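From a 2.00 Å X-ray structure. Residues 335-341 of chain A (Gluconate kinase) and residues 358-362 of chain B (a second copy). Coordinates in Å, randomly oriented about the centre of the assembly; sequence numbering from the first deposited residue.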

# COMPACT_ATOMS: atom_id res chain seq x y z
N ILE A 335 3.79 6.73 0.84
CA ILE A 335 4.54 5.94 1.80
C ILE A 335 4.67 4.47 1.37
O ILE A 335 3.69 3.83 0.97
N PHE A 336 5.90 3.95 1.44
CA PHE A 336 6.16 2.54 1.21
C PHE A 336 6.74 1.93 2.47
O PHE A 336 7.87 2.26 2.86
N LEU A 337 5.96 1.07 3.14
CA LEU A 337 6.52 0.29 4.25
C LEU A 337 7.19 -0.95 3.63
O LEU A 337 6.54 -1.74 2.97
N PRO A 338 8.51 -1.10 3.84
CA PRO A 338 9.30 -2.07 3.07
C PRO A 338 9.30 -3.50 3.61
O PRO A 338 10.11 -4.31 3.15
N TYR A 339 8.40 -3.83 4.53
CA TYR A 339 8.52 -5.10 5.25
C TYR A 339 8.14 -6.35 4.47
O TYR A 339 7.38 -7.17 4.97
N LEU A 340 8.69 -6.52 3.27
CA LEU A 340 8.36 -7.68 2.44
C LEU A 340 8.64 -9.05 3.09
O LEU A 340 7.81 -9.94 3.04
N GLY A 341 9.79 -9.23 3.72
CA GLY A 341 10.11 -10.52 4.34
C GLY A 341 9.91 -10.61 5.84
O GLY A 341 10.71 -11.24 6.53
N GLY B 358 -0.14 -5.75 2.28
CA GLY B 358 0.11 -7.18 2.36
C GLY B 358 1.14 -7.71 1.39
O GLY B 358 1.11 -8.87 1.03
N LEU B 359 2.06 -6.85 0.97
CA LEU B 359 3.07 -7.24 -0.02
C LEU B 359 4.16 -8.17 0.51
O LEU B 359 4.68 -8.02 1.61
N THR B 360 4.53 -9.10 -0.35
CA THR B 360 5.48 -10.15 -0.06
C THR B 360 6.21 -10.37 -1.36
O THR B 360 5.73 -9.95 -2.42
N ARG B 361 7.38 -11.01 -1.32
CA ARG B 361 8.09 -11.33 -2.54
C ARG B 361 7.29 -12.28 -3.45
O ARG B 361 7.55 -12.38 -4.63
N MSE B 362 6.30 -12.96 -2.88
CA MSE B 362 5.37 -13.79 -3.65
C MSE B 362 4.49 -12.96 -4.58
O MSE B 362 3.92 -13.48 -5.54

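No hydrogen bond joins these two stretches of the gluconate kinase dimer; the contact, which buries 230 Å² with both sides summed, rests on packing around one leucine. That residue is L340(A), which has the largest area covered by the other stretch and lies opposite T360(B), their CA atoms 4.5 Å apart. Its CA-to-CB bond runs sideways to chain B, with chi1 between wells at -94° and chi2 p. From there CD1 of L340(A) reaches CB of L359(B) at 4.0 Å, an apolar contact, while CD2 of L340(A) comes within 4.4 Å of CG of R361(B), so the two methyls meet different neighbours. The backbone closes in as well: CA of L340(A) sits 3.8 Å from O of L359(B).

The CA-to-CB bond of L359(B) also runs sideways; in the m, t rotamer its side chain continues the apolar patch as far as F336(A). Its CD1 lies 4.1 Å from CE1 of F336(A), near the plane of the ring, so the phenylalanine offers its edge. F336(A) also starts sideways, but with chi1 t the end of its side chain comes nearer to chain B.

The polar groups add little. OG1 of T360(B) stays 3.8 Å from O of L340(A), too far for a hydrogen bond, and the CA-to-CB bond of this threonine points away. R361(B), m at chi1 and t at chi2, lays the aliphatic start of its side chain against L340(A), while its guanidinium extends beyond the contact. Y339(A), m at chi1, starts sideways but its end leads away. Within chain A, N of L340(A) donates to O of P338(A) at 2.6 Å, a short local bond in the segment that carries the central leucine. I335(A), L337(A), P338(A) and the selenomethionine M362(B) remain out of reach.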

# COMPACT_ATOMS: atom_id res chain seq x y z
CB ILE A 335 3.88 5.97 3.19
CG1 ILE A 335 3.97 7.37 3.79
CG2 ILE A 335 4.54 4.92 4.13
CD1 ILE A 335 5.37 7.95 3.80
CB PHE A 336 7.13 2.33 0.05
CG PHE A 336 7.44 0.88 -0.24
CD1 PHE A 336 6.49 0.04 -0.81
CD2 PHE A 336 8.68 0.34 0.06
CE1 PHE A 336 6.78 -1.30 -1.08
CE2 PHE A 336 8.98 -0.98 -0.20
CZ PHE A 336 8.03 -1.81 -0.77
CB LEU A 337 5.43 -0.11 5.26
CG LEU A 337 4.59 1.01 5.89
CD1 LEU A 337 3.54 0.46 6.87
CD2 LEU A 337 5.49 2.01 6.61
CB PRO A 338 10.73 -1.53 3.17
CG PRO A 338 10.74 -0.63 4.36
CD PRO A 338 9.33 -0.30 4.77
CB TYR A 339 7.71 -5.05 6.52
CG TYR A 339 7.79 -3.75 7.27
CD1 TYR A 339 9.01 -3.19 7.63
CD2 TYR A 339 6.63 -3.11 7.68
CE1 TYR A 339 9.05 -2.01 8.37
CE2 TYR A 339 6.67 -1.94 8.38
CZ TYR A 339 7.88 -1.39 8.73
OH TYR A 339 7.86 -0.21 9.44
CB LEU A 340 9.03 -7.55 1.06
CG LEU A 340 8.14 -6.92 -0.04
CD1 LEU A 340 7.62 -5.59 0.41
CD2 LEU A 340 8.93 -6.75 -1.31
CB LEU B 359 3.74 -6.01 -0.65
CG LEU B 359 2.90 -5.10 -1.55
CD1 LEU B 359 3.62 -3.77 -1.78
CD2 LEU B 359 2.61 -5.78 -2.88
CB THR B 360 4.66 -11.39 0.31
OG1 THR B 360 4.60 -11.53 1.73
CG2 THR B 360 5.22 -12.59 -0.30
CB ARG B 361 9.49 -11.89 -2.23
CG ARG B 361 10.42 -10.90 -1.51
CD ARG B 361 11.53 -11.63 -0.71
NE ARG B 361 12.33 -12.48 -1.59
CZ ARG B 361 13.04 -13.53 -1.18
NH1 ARG B 361 13.04 -13.86 0.10
NH2 ARG B 361 13.74 -14.25 -2.06
CB MSE B 362 4.47 -14.58 -2.71
CG MSE B 362 5.21 -15.56 -1.84
SE MSE B 362 5.86 -17.03 -2.94
CE MSE B 362 4.25 -18.15 -2.89